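2-hydroxyisocaproyl-CoA dehydratase activator (Clostridium difficile, PDB 4EHU) couples ATP hydrolysis to the transfer of one electron to (R)-2-hydroxyisocaproyl-CoA dehydratase, which it activates during leucine fermentation. Local coordinates at residues V16-G21 against G244-A249; I57-V62 against D254-S259; N118-D123 against K202-Q207. One frame throughout, in Å; residues are numbered along the deposited sequence.

Interaction 1. Residues V16-G21 against G244-A249; sequences VILKNG and GALGAA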
ATOM      1  N   VAL A  16     -15.036  -7.030 -26.607  1.00 25.72           N
ATOM      2  CA  VAL A  16     -15.169  -8.224 -27.440  1.00 26.50           C
ATOM      3  C   VAL A  16     -16.427  -8.077 -28.276  1.00 28.33           C
ATOM      4  O   VAL A  16     -17.451  -7.639 -27.750  1.00 28.38           O
ATOM      5  CB  VAL A  16     -15.321  -9.496 -26.578  1.00 24.33           C
ATOM      6  CG1 VAL A  16     -15.753 -10.669 -27.432  1.00 26.81           C
ATOM      7  CG2 VAL A  16     -13.990  -9.815 -25.835  1.00 22.98           C
ATOM      8  N   ILE A  17     -16.341  -8.408 -29.566  1.00 25.58           N
ATOM      9  CA  ILE A  17     -17.533  -8.612 -30.382  1.00 26.63           C
ATOM     10  C   ILE A  17     -17.673 -10.109 -30.615  1.00 29.58           C
ATOM     11  O   ILE A  17     -16.732 -10.775 -31.068  1.00 30.65           O
ATOM     12  CB  ILE A  17     -17.464  -7.880 -31.747  1.00 31.96           C
ATOM     13  CG1 ILE A  17     -17.435  -6.364 -31.535  1.00 47.52           C
ATOM     14  CG2 ILE A  17     -18.670  -8.270 -32.615  1.00 32.26           C
ATOM     15  CD1 ILE A  17     -17.398  -5.553 -32.814  1.00 53.61           C
ATOM     16  N   LEU A  18     -18.847 -10.630 -30.286  1.00 30.70           N
ATOM     17  CA  LEU A  18     -19.130 -12.060 -30.357  1.00 30.70           C
ATOM     18  C   LEU A  18     -20.214 -12.303 -31.401  1.00 29.15           C
ATOM     19  O   LEU A  18     -21.223 -11.595 -31.438  1.00 30.51           O
ATOM     20  CB  LEU A  18     -19.609 -12.544 -28.989  1.00 26.81           C
ATOM     21  CG  LEU A  18     -19.876 -14.029 -28.762  1.00 31.31           C
ATOM     22  CD1 LEU A  18     -18.570 -14.826 -28.733  1.00 27.65           C
ATOM     23  CD2 LEU A  18     -20.615 -14.197 -27.445  1.00 25.77           C
ATOM     24  N   LYS A  19     -20.002 -13.302 -32.248  1.00 31.41           N
ATOM     25  CA  LYS A  19     -20.945 -13.621 -33.316  1.00 33.56           C
ATOM     26  C   LYS A  19     -21.759 -14.848 -32.926  1.00 32.51           C
ATOM     27  O   LYS A  19     -21.192 -15.897 -32.612  1.00 34.38           O
ATOM     28  CB  LYS A  19     -20.191 -13.896 -34.619  1.00 38.60           C
ATOM     29  CG  LYS A  19     -21.088 -13.997 -35.870  1.00 35.00           C
ATOM     30  CD  LYS A  19     -20.260 -14.331 -37.096  1.00 39.03           C
ATOM     31  CE  LYS A  19     -21.143 -14.503 -38.322  1.00 55.99           C
ATOM     32  NZ  LYS A  19     -20.338 -14.765 -39.550  1.00 65.24           N
ATOM     33  N   ASN A  20     -23.079 -14.695 -32.934  1.00 34.24           N
ATOM     34  CA  ASN A  20     -24.011 -15.772 -32.608  1.00 34.94           C
ATOM     35  C   ASN A  20     -23.653 -16.476 -31.313  1.00 33.26           C
ATOM     36  O   ASN A  20     -23.827 -17.686 -31.186  1.00 35.78           O
ATOM     37  CB  ASN A  20     -24.087 -16.787 -33.747  1.00 37.04           C
ATOM     38  CG  ASN A  20     -24.594 -16.171 -35.027  1.00 43.19           C
ATOM     39  OD1 ASN A  20     -24.065 -16.426 -36.112  1.00 47.95           O
ATOM     40  ND2 ASN A  20     -25.613 -15.337 -34.906  1.00 37.62           N
ATOM     41  N   GLY A  21     -23.163 -15.702 -30.347  1.00 31.93           N
ATOM     42  CA  GLY A  21     -22.855 -16.225 -29.029  1.00 29.39           C
ATOM     43  C   GLY A  21     -21.799 -17.315 -29.011  1.00 32.12           C
ATOM     44  O   GLY A  21     -21.675 -18.044 -28.031  1.00 37.10           O
ATOM     45  N   GLY A 244     -13.589 -10.936 -18.929  1.00 15.96           N
ATOM     46  CA  GLY A 244     -14.690 -10.118 -18.424  1.00 18.43           C
ATOM     47  C   GLY A 244     -15.503  -9.588 -19.598  1.00 18.95           C
ATOM     48  O   GLY A 244     -16.741  -9.592 -19.585  1.00 20.43           O
ATOM     49  N   ALA A 245     -14.811  -9.095 -20.614  1.00 18.77           N
ATOM     50  CA  ALA A 245     -15.494  -8.593 -21.812  1.00 22.74           C
ATOM     51  C   ALA A 245     -16.211  -9.716 -22.552  1.00 21.98           C
ATOM     52  O   ALA A 245     -17.305  -9.515 -23.099  1.00 22.12           O
ATOM     53  CB  ALA A 245     -14.507  -7.893 -22.734  1.00 24.92           C
ATOM     54  N   LEU A 246     -15.597 -10.896 -22.584  1.00 20.85           N
ATOM     55  CA  LEU A 246     -16.239 -12.054 -23.197  1.00 21.60           C
ATOM     56  C   LEU A 246     -17.502 -12.426 -22.436  1.00 22.32           C
ATOM     57  O   LEU A 246     -18.542 -12.683 -23.050  1.00 21.34           O
ATOM     58  CB  LEU A 246     -15.269 -13.237 -23.214  1.00 20.96           C
ATOM     59  CG  LEU A 246     -15.856 -14.532 -23.749  1.00 20.50           C
ATOM     60  CD1 LEU A 246     -16.351 -14.341 -25.184  1.00 23.27           C
ATOM     61  CD2 LEU A 246     -14.763 -15.610 -23.700  1.00 22.58           C
ATOM     62  N   GLY A 247     -17.431 -12.421 -21.102  1.00 20.01           N
ATOM     63  CA  GLY A 247     -18.593 -12.747 -20.297  1.00 20.11           C
ATOM     64  C   GLY A 247     -19.705 -11.744 -20.546  1.00 21.81           C
ATOM     65  O   GLY A 247     -20.867 -12.109 -20.708  1.00 20.22           O
ATOM     66  N   ALA A 248     -19.341 -10.473 -20.598  1.00 19.41           N
ATOM     67  CA  ALA A 248     -20.317  -9.426 -20.928  1.00 22.52           C
ATOM     68  C   ALA A 248     -20.960  -9.678 -22.305  1.00 25.38           C
ATOM     69  O   ALA A 248     -22.179  -9.540 -22.477  1.00 22.01           O
ATOM     70  CB  ALA A 248     -19.659  -8.036 -20.882  1.00 21.75           C
ATOM     71  N   ALA A 249     -20.151 -10.062 -23.291  1.00 22.60           N
ATOM     72  CA  ALA A 249     -20.672 -10.299 -24.645  1.00 23.96           C
ATOM     73  C   ALA A 249     -21.647 -11.480 -24.642  1.00 26.78           C
ATOM     74  O   ALA A 249     -22.610 -11.504 -25.391  1.00 25.43           O
ATOM     75  CB  ALA A 249     -19.520 -10.540 -25.636  1.00 22.24           C
TER
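Val16 and Leu18 of strand 13-19 pack against Ala245, Leu246 and Ala249 of helix 243-261. This is helix-on-sheet packing in one half of the actin fold. The last long helix of the chain returns to lie on the N-terminal mixed sheet, whose strand order is 3-2-1-4-5. The two short axes approach to 7.8 Å at 42°. On the helix side, Ala245 and Ala249 present only a methyl each to the strand; Val16 and Leu18 fill in from the other side.

The tight part is at Val16. Its CG1 is anti to the backbone N (chi1 168°), and its CG2 lies beside that N. The two methyls therefore divide the work. CG2 meets the first turn of the segment, 3.7 Å from Ala245 CB and 3.8 Å from Leu246 N. CG1 faces the next turn and lies 4.2 Å from Ala249 CB. Ala249 CB fits between the two strand residues, 3.9 Å from Leu18 CB.

The looser part is between the ends of the two leucines. Leu18 CD1 comes no nearer than 4.2 Å to Leu246 CD1. Leu246 does not aim its CB at the strand, and only its end swings closer. Ile24 of strand 23-30 and Phe89 and Ile90 of helix 79-90 also touch this leucine, so it is still buried. Solvent is met farther along the strand. Lys19, Asn20 and Gly21 are partly exposed and lead into a turn that has left the helix behind.

In the other direction the contact nears the nucleotide site, since the side chain of Ala245 is about 4 Å from that of the ATP-binding Lys14. At the Leu18 end, CD2 lies 3.9 Å from Ala249 O, a carbonyl oxygen that also bonds to Thr3 OG1.

Interaction 2. Residues I57-V62 against D254-S259; sequences IKKVVV and DEAKES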
ATOM      1  N   ILE A  57     -24.718  -3.965 -33.851  1.00 38.46           N
ATOM      2  CA  ILE A  57     -24.610  -4.704 -32.584  1.00 34.22           C
ATOM      3  C   ILE A  57     -25.990  -4.768 -31.922  1.00 36.45           C
ATOM      4  O   ILE A  57     -26.564  -3.739 -31.566  1.00 42.51           O
ATOM      5  CB  ILE A  57     -23.603  -4.042 -31.625  1.00 42.75           C
ATOM      6  CG1 ILE A  57     -22.339  -3.626 -32.384  1.00 40.82           C
ATOM      7  CG2 ILE A  57     -23.243  -4.997 -30.470  1.00 40.13           C
ATOM      8  CD1 ILE A  57     -21.617  -4.794 -33.059  1.00 45.25           C
ATOM      9  N   LYS A  58     -26.526  -5.977 -31.771  1.00 33.97           N
ATOM     10  CA  LYS A  58     -27.890  -6.159 -31.276  1.00 37.29           C
ATOM     11  C   LYS A  58     -28.035  -5.834 -29.786  1.00 32.97           C
ATOM     12  O   LYS A  58     -29.014  -5.195 -29.400  1.00 37.46           O
ATOM     13  CB  LYS A  58     -28.379  -7.583 -31.560  1.00 36.62           C
ATOM     14  CG  LYS A  58     -29.761  -7.892 -31.015  1.00 51.72           C
ATOM     15  CD  LYS A  58     -30.761  -8.111 -32.142  1.00 73.10           C
ATOM     16  CE  LYS A  58     -32.172  -8.351 -31.616  1.00 81.38           C
ATOM     17  NZ  LYS A  58     -32.315  -9.657 -30.907  1.00 76.68           N
ATOM     18  N   LYS A  59     -27.075  -6.289 -28.963  1.00 29.44           N
ATOM     19  CA  LYS A  59     -27.021  -5.959 -27.539  1.00 29.77           C
ATOM     20  C   LYS A  59     -25.583  -5.679 -27.105  1.00 28.77           C
ATOM     21  O   LYS A  59     -24.631  -6.294 -27.611  1.00 31.04           O
ATOM     22  CB  LYS A  59     -27.559  -7.102 -26.671  1.00 29.64           C
ATOM     23  CG  LYS A  59     -29.025  -7.456 -26.920  1.00 36.13           C
ATOM     24  CD  LYS A  59     -29.978  -6.414 -26.371  1.00 37.04           C
ATOM     25  CE  LYS A  59     -31.420  -6.901 -26.481  1.00 46.70           C
ATOM     26  NZ  LYS A  59     -32.426  -5.917 -25.979  1.00 46.95           N
ATOM     27  N   VAL A  60     -25.450  -4.749 -26.171  1.00 26.97           N
ATOM     28  CA  VAL A  60     -24.174  -4.391 -25.578  1.00 29.91           C
ATOM     29  C   VAL A  60     -24.282  -4.523 -24.071  1.00 32.91           C
ATOM     30  O   VAL A  60     -25.229  -4.024 -23.475  1.00 31.00           O
ATOM     31  CB  VAL A  60     -23.803  -2.927 -25.897  1.00 39.53           C
ATOM     32  CG1 VAL A  60     -22.476  -2.554 -25.230  1.00 50.99           C
ATOM     33  CG2 VAL A  60     -23.740  -2.708 -27.403  1.00 41.84           C
ATOM     34  N   VAL A  61     -23.319  -5.197 -23.451  1.00 26.92           N
ATOM     35  CA  VAL A  61     -23.248  -5.239 -21.988  1.00 25.30           C
ATOM     36  C   VAL A  61     -21.916  -4.667 -21.535  1.00 25.27           C
ATOM     37  O   VAL A  61     -20.878  -4.944 -22.134  1.00 24.93           O
ATOM     38  CB  VAL A  61     -23.407  -6.674 -21.440  1.00 24.77           C
ATOM     39  CG1 VAL A  61     -23.014  -6.742 -19.953  1.00 29.44           C
ATOM     40  CG2 VAL A  61     -24.838  -7.180 -21.661  1.00 26.29           C
ATOM     41  N   VAL A  62     -21.950  -3.864 -20.474  1.00 25.49           N
ATOM     42  CA  VAL A  62     -20.728  -3.310 -19.908  1.00 25.53           C
ATOM     43  C   VAL A  62     -20.534  -3.808 -18.484  1.00 24.92           C
ATOM     44  O   VAL A  62     -21.490  -3.989 -17.731  1.00 27.20           O
ATOM     45  CB  VAL A  62     -20.748  -1.766 -19.940  1.00 26.18           C
ATOM     46  CG1 VAL A  62     -21.849  -1.227 -19.039  1.00 29.72           C
ATOM     47  CG2 VAL A  62     -19.399  -1.204 -19.531  1.00 33.40           C
ATOM     48  N   ASP A 254     -27.346 -13.430 -24.400  1.00 28.68           N
ATOM     49  CA  ASP A 254     -28.527 -13.910 -23.679  1.00 30.30           C
ATOM     50  C   ASP A 254     -29.663 -12.925 -23.852  1.00 31.80           C
ATOM     51  O   ASP A 254     -30.803 -13.322 -24.066  1.00 32.62           O
ATOM     52  CB  ASP A 254     -28.285 -14.039 -22.180  1.00 31.50           C
ATOM     53  CG  ASP A 254     -27.359 -15.181 -21.822  1.00 39.96           C
ATOM     54  OD1 ASP A 254     -27.052 -16.023 -22.690  1.00 29.77           O
ATOM     55  OD2 ASP A 254     -26.954 -15.234 -20.646  1.00 39.45           O
ATOM     56  N   GLU A 255     -29.352 -11.640 -23.690  1.00 29.14           N
ATOM     57  CA  GLU A 255     -30.354 -10.583 -23.833  1.00 28.84           C
ATOM     58  C   GLU A 255     -30.958 -10.598 -25.223  1.00 33.16           C
ATOM     59  O   GLU A 255     -32.166 -10.450 -25.383  1.00 34.11           O
ATOM     60  CB  GLU A 255     -29.723  -9.217 -23.567  1.00 30.26           C
ATOM     61  CG  GLU A 255     -29.349  -8.991 -22.129  1.00 32.93           C
ATOM     62  CD  GLU A 255     -30.562  -8.951 -21.225  1.00 48.81           C
ATOM     63  OE1 GLU A 255     -31.573  -8.309 -21.591  1.00 40.31           O
ATOM     64  OE2 GLU A 255     -30.505  -9.580 -20.156  1.00 36.23           O
ATOM     65  N   ALA A 256     -30.117 -10.759 -26.234  1.00 32.43           N
ATOM     66  CA  ALA A 256     -30.581 -10.779 -27.613  1.00 35.59           C
ATOM     67  C   ALA A 256     -31.521 -11.965 -27.854  1.00 37.44           C
ATOM     68  O   ALA A 256     -32.573 -11.822 -28.478  1.00 36.37           O
ATOM     69  CB  ALA A 256     -29.389 -10.827 -28.554  1.00 31.05           C
ATOM     70  N   LYS A 257     -31.166 -13.127 -27.319  1.00 33.67           N
ATOM     71  CA  LYS A 257     -31.988 -14.321 -27.481  1.00 32.66           C
ATOM     72  C   LYS A 257     -33.297 -14.190 -26.718  1.00 37.74           C
ATOM     73  O   LYS A 257     -34.328 -14.690 -27.164  1.00 40.85           O
ATOM     74  CB  LYS A 257     -31.238 -15.566 -27.000  1.00 32.85           C
ATOM     75  CG  LYS A 257     -29.983 -15.857 -27.797  1.00 37.96           C
ATOM     76  CD  LYS A 257     -30.299 -16.123 -29.270  1.00 59.10           C
ATOM     77  CE  LYS A 257     -30.926 -17.495 -29.489  1.00 65.86           C
ATOM     78  NZ  LYS A 257     -30.967 -17.861 -30.940  1.00 64.82           N
ATOM     79  N   GLU A 258     -33.264 -13.523 -25.570  1.00 36.44           N
ATOM     80  CA  GLU A 258     -34.490 -13.291 -24.818  1.00 37.08           C
ATOM     81  C   GLU A 258     -35.456 -12.435 -25.636  1.00 51.94           C
ATOM     82  O   GLU A 258     -36.653 -12.721 -25.706  1.00 50.20           O
ATOM     83  CB  GLU A 258     -34.187 -12.592 -23.506  1.00 40.30           C
ATOM     84  CG  GLU A 258     -35.392 -12.438 -22.604  1.00 62.82           C
ATOM     85  CD  GLU A 258     -35.028 -11.852 -21.263  1.00 77.09           C
ATOM     86  OE1 GLU A 258     -33.863 -12.019 -20.844  1.00 82.95           O
ATOM     87  OE2 GLU A 258     -35.898 -11.218 -20.632  1.00 82.85           O
ATOM     88  N   SER A 259     -34.930 -11.377 -26.247  1.00 36.91           N
ATOM     89  CA  SER A 259     -35.737 -10.515 -27.130  1.00 38.26           C
ATOM     90  C   SER A 259     -36.333 -11.238 -28.342  1.00 41.27           C
ATOM     91  O   SER A 259     -37.465 -10.953 -28.759  1.00 38.09           O
ATOM     92  CB  SER A 259     -34.892  -9.347 -27.625  1.00 41.79           C
ATOM     93  OG  SER A 259     -34.569  -8.478 -26.561  1.00 55.70           O
TER
HETATM   94  O   HOH W   1     -31.467  -5.828 -23.079  1.00 38.69           O
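Lys59 lies against Glu255, Ala256 and Ser259, where strand 57-63 passes the last turns of helix 243-261. Strand and helix run roughly antiparallel, at 143°. The CB of Lys59 points toward the helix. CG lies beside the strand's own backbone N and comes down on the helix backbone, 3.5 Å from Ala256 N. The chain then bends (chi2 -73°), and CD passes Glu255 CB at 4.0 Å. The lysine and glutamate side chains cross at about a right angle. CE reaches Ser259, 3.5 Å from its OG. At the tip, NZ makes a weak hydrogen bond of 3.4 Å to the same OG. NZ also donates to a water at 3.1 Å, and that water donates to Glu255 OE1 at 2.9 Å.

Lys58, which is exposed, adds a second arm. Its CG rests 3.8 Å from Ala256 CB, so this one methyl is touched by both lysines. Met1 touches Ala256 as well. Beside the contact, Asp254 forms a salt bridge with Arg85.

This surface packing joins the C-terminal helix to the N-terminal mixed sheet of the actin fold, away from the nucleotide and the cluster. The methylene chain of Lys59 supplies the apolar contact and its ammonium the polar one. NZ and Glu255 OE1 stay 5.1 Å apart; the water links them, and the opposite charges probably still attract without meeting.

Interaction 3. Residues N118-D123 against K202-Q207; sequences NFLMND and KRIGVQ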
ATOM      1  N   ASN A 118     -18.496 -18.630  -3.088  1.00 24.59           N
ATOM      2  CA  ASN A 118     -17.723 -17.883  -2.115  1.00 24.21           C
ATOM      3  C   ASN A 118     -16.840 -16.904  -2.872  1.00 24.11           C
ATOM      4  O   ASN A 118     -16.666 -17.025  -4.077  1.00 23.03           O
ATOM      5  CB  ASN A 118     -16.913 -18.835  -1.232  1.00 25.50           C
ATOM      6  CG  ASN A 118     -16.479 -18.195   0.078  1.00 26.82           C
ATOM      7  OD1 ASN A 118     -16.649 -16.991   0.282  1.00 26.43           O
ATOM      8  ND2 ASN A 118     -15.890 -18.995   0.963  1.00 24.57           N
ATOM      9  N   PHE A 119     -16.292 -15.924  -2.182  1.00 22.96           N
ATOM     10  CA  PHE A 119     -15.629 -14.824  -2.850  1.00 19.87           C
ATOM     11  C   PHE A 119     -14.759 -14.119  -1.834  1.00 23.73           C
ATOM     12  O   PHE A 119     -15.208 -13.856  -0.723  1.00 23.92           O
ATOM     13  CB  PHE A 119     -16.680 -13.848  -3.407  1.00 20.60           C
ATOM     14  CG  PHE A 119     -16.100 -12.586  -3.970  1.00 22.07           C
ATOM     15  CD1 PHE A 119     -15.437 -12.597  -5.190  1.00 20.46           C
ATOM     16  CD2 PHE A 119     -16.212 -11.389  -3.284  1.00 20.58           C
ATOM     17  CE1 PHE A 119     -14.916 -11.433  -5.723  1.00 19.40           C
ATOM     18  CE2 PHE A 119     -15.689 -10.229  -3.815  1.00 22.72           C
ATOM     19  CZ  PHE A 119     -15.036 -10.251  -5.039  1.00 18.67           C
ATOM     20  N   LEU A 120     -13.524 -13.810  -2.205  1.00 19.97           N
ATOM     21  CA  LEU A 120     -12.685 -12.963  -1.383  1.00 18.38           C
ATOM     22  C   LEU A 120     -12.002 -11.989  -2.290  1.00 20.83           C
ATOM     23  O   LEU A 120     -11.638 -12.325  -3.425  1.00 22.73           O
ATOM     24  CB  LEU A 120     -11.617 -13.777  -0.644  1.00 20.84           C
ATOM     25  CG  LEU A 120     -12.046 -14.569   0.578  1.00 24.73           C
ATOM     26  CD1 LEU A 120     -10.852 -15.444   1.026  1.00 28.44           C
ATOM     27  CD2 LEU A 120     -12.455 -13.630   1.711  1.00 27.76           C
ATOM     28  N   MET A 121     -11.809 -10.784  -1.803  1.00 20.56           N
ATOM     29  CA  MET A 121     -11.159  -9.788  -2.612  1.00 18.22           C
ATOM     30  C   MET A 121     -10.250  -8.950  -1.761  1.00 25.11           C
ATOM     31  O   MET A 121     -10.633  -8.504  -0.671  1.00 26.62           O
ATOM     32  CB  MET A 121     -12.190  -8.890  -3.261  1.00 21.60           C
ATOM     33  CG  MET A 121     -11.561  -7.696  -3.936  1.00 25.21           C
ATOM     34  SD  MET A 121     -12.784  -6.822  -4.918  1.00 24.34           S
ATOM     35  CE  MET A 121     -13.982  -6.321  -3.683  1.00 29.22           C
ATOM     36  N   ASN A 122      -9.039  -8.745  -2.257  1.00 24.57           N
ATOM     37  CA  ASN A 122      -8.155  -7.763  -1.666  1.00 24.44           C
ATOM     38  C   ASN A 122      -8.359  -6.507  -2.496  1.00 24.05           C
ATOM     39  O   ASN A 122      -8.022  -6.493  -3.692  1.00 25.94           O
ATOM     40  CB  ASN A 122      -6.670  -8.189  -1.747  1.00 27.29           C
ATOM     41  CG  ASN A 122      -6.279  -9.308  -0.744  1.00 33.33           C
ATOM     42  OD1 ASN A 122      -6.935  -9.505   0.281  1.00 36.49           O
ATOM     43  ND2 ASN A 122      -5.160 -10.010  -1.033  1.00 33.33           N
ATOM     44  N   ASP A 123      -8.912  -5.444  -1.895  1.00 26.28           N
ATOM     45  CA  ASP A 123      -9.227  -4.262  -2.703  1.00 23.31           C
ATOM     46  C   ASP A 123      -8.752  -2.916  -2.143  1.00 28.87           C
ATOM     47  O   ASP A 123      -8.954  -1.864  -2.755  1.00 42.10           O
ATOM     48  CB  ASP A 123     -10.730  -4.185  -2.959  1.00 26.06           C
ATOM     49  CG  ASP A 123     -11.552  -4.059  -1.669  1.00 31.42           C
ATOM     50  OD1 ASP A 123     -11.085  -4.471  -0.580  1.00 42.96           O
ATOM     51  OD2 ASP A 123     -12.685  -3.580  -1.777  1.00 48.25           O
ATOM     52  N   LYS A 202      -6.005 -19.838  -0.548  1.00 21.21           N
ATOM     53  CA  LYS A 202      -5.965 -20.845   0.504  1.00 24.83           C
ATOM     54  C   LYS A 202      -7.106 -20.657   1.513  1.00 27.66           C
ATOM     55  O   LYS A 202      -7.677 -21.621   2.015  1.00 28.86           O
ATOM     56  CB  LYS A 202      -4.595 -20.810   1.181  1.00 24.72           C
ATOM     57  CG  LYS A 202      -3.482 -21.273   0.219  1.00 27.28           C
ATOM     58  CD  LYS A 202      -2.086 -21.195   0.863  1.00 27.12           C
ATOM     59  CE  LYS A 202      -1.008 -21.680  -0.102  1.00 34.04           C
ATOM     60  NZ  LYS A 202       0.380 -21.636   0.445  1.00 36.49           N
ATOM     61  N   ARG A 203      -7.451 -19.412   1.788  1.00 24.11           N
ATOM     62  CA  ARG A 203      -8.590 -19.128   2.673  1.00 24.36           C
ATOM     63  C   ARG A 203      -9.904 -19.668   2.100  1.00 28.70           C
ATOM     64  O   ARG A 203     -10.725 -20.236   2.834  1.00 34.86           O
ATOM     65  CB  ARG A 203      -8.660 -17.624   2.961  1.00 25.15           C
ATOM     66  CG  ARG A 203      -7.613 -17.129   3.961  1.00 37.48           C
ATOM     67  CD  ARG A 203      -7.513 -15.596   3.983  1.00 33.55           C
ATOM     68  NE  ARG A 203      -8.761 -14.968   4.420  1.00 30.41           N
ATOM     69  CZ  ARG A 203      -9.060 -13.680   4.248  1.00 43.53           C
ATOM     70  NH1 ARG A 203     -10.227 -13.197   4.676  1.00 34.17           N
ATOM     71  NH2 ARG A 203      -8.198 -12.874   3.644  1.00 38.92           N
ATOM     72  N   ILE A 204     -10.111 -19.506   0.797  1.00 25.04           N
ATOM     73  CA  ILE A 204     -11.337 -19.975   0.153  1.00 27.04           C
ATOM     74  C   ILE A 204     -11.312 -21.480  -0.056  1.00 34.36           C
ATOM     75  O   ILE A 204     -12.360 -22.115  -0.204  1.00 37.06           O
ATOM     76  CB  ILE A 204     -11.548 -19.282  -1.196  1.00 31.63           C
ATOM     77  CG1 ILE A 204     -12.182 -17.912  -0.978  1.00 49.99           C
ATOM     78  CG2 ILE A 204     -12.467 -20.102  -2.078  1.00 51.73           C
ATOM     79  CD1 ILE A 204     -12.414 -17.135  -2.241  1.00 52.26           C
ATOM     80  N   GLY A 205     -10.110 -22.051  -0.084  1.00 28.38           N
ATOM     81  CA  GLY A 205      -9.963 -23.469  -0.357  1.00 29.78           C
ATOM     82  C   GLY A 205      -9.845 -23.723  -1.846  1.00 28.90           C
ATOM     83  O   GLY A 205     -10.809 -23.555  -2.595  1.00 34.97           O
ATOM     84  N   VAL A 206      -8.663 -24.139  -2.289  1.00 26.38           N
ATOM     85  CA  VAL A 206      -8.449 -24.328  -3.724  1.00 23.79           C
ATOM     86  C   VAL A 206      -9.295 -25.491  -4.243  1.00 30.60           C
ATOM     87  O   VAL A 206      -9.408 -26.535  -3.597  1.00 31.09           O
ATOM     88  CB  VAL A 206      -6.952 -24.536  -4.057  1.00 39.42           C
ATOM     89  CG1 VAL A 206      -6.473 -25.865  -3.535  1.00 48.56           C
ATOM     90  CG2 VAL A 206      -6.722 -24.419  -5.563  1.00 37.99           C
ATOM     91  N   GLN A 207      -9.929 -25.302  -5.396  1.00 26.34           N
ATOM     92  CA  GLN A 207     -10.633 -26.404  -6.039  1.00 29.64           C
ATOM     93  C   GLN A 207     -10.390 -26.357  -7.535  1.00 26.40           C
ATOM     94  O   GLN A 207     -10.595 -25.330  -8.163  1.00 24.59           O
ATOM     95  CB  GLN A 207     -12.133 -26.350  -5.744  1.00 41.93           C
ATOM     96  CG  GLN A 207     -12.840 -27.657  -6.038  1.00 68.67           C
ATOM     97  CD  GLN A 207     -14.272 -27.661  -5.559  1.00 82.84           C
ATOM     98  OE1 GLN A 207     -14.774 -26.654  -5.065  1.00 86.81           O
ATOM     99  NE2 GLN A 207     -14.939 -28.799  -5.701  1.00 88.28           N
TER
HETATM  100  O   HOH W   2     -14.815 -21.917   0.813  0.76 40.98           O
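Leu120 of strand 116-122 meets Arg203 and Ile204 at the end of helix 182-204. The apolar contact is between Leu120 and Ile204, whose side chains slide past each other in opposite directions. Leu120 CG lies beside its own backbone N (chi1 -77°), where it meets the isoleucine. Leu120 CD1 is 3.4 Å from Ile204 CG1, tighter than usual carbon contact. Ile204 CD1 reaches on to the strand backbone, 3.5 Å from Leu120 N.

Arg203 gives a mixed contact. It crosses Leu120 at about a right angle, with its CB 3.6 Å from Leu120 CD1. That methyl also lies over one face of the guanidinium, 4.0 Å above the plane and toward the rim. The other methyl, Leu120 CD2, is 3.7 Å from Arg203 NH1.

Within the strand, Asn118 OD1 accepts a 2.7 Å hydrogen bond from Phe119 N, which helps fix the amide. Across the contact the polar link is by water. Asn118 ND2 donates to it at 3.1 Å, and the water donates to Ile204 O at 2.7 Å.

Val107 and Lys109 of the neighbouring strand also touch Ile204. A helix end packed on an outermost strand of a 3-2-1-4-5 mixed sheet fits the second half of the actin fold.

Overall arrangement
Interactions 1 and 2 are neighbours, with centres 10 Å apart. Both use helix 243-261 and the N-terminal sheet, and they touch directly where Ala248 O meets Val61 CB. Along the chain their segments alternate, so the one C-terminal helix is laid first beside residues 16-21 and then beside 57-62. Interaction 3 falls between these ends in sequence. Its centre is 26 Å from interaction 1 and 31 Å from interaction 2, on a second sheet with the same strand order. The contacts thus sample both halves of the actin fold. ATP-binding residues come from both, such as Lys14 near interaction 1 and Asp104 near interaction 3.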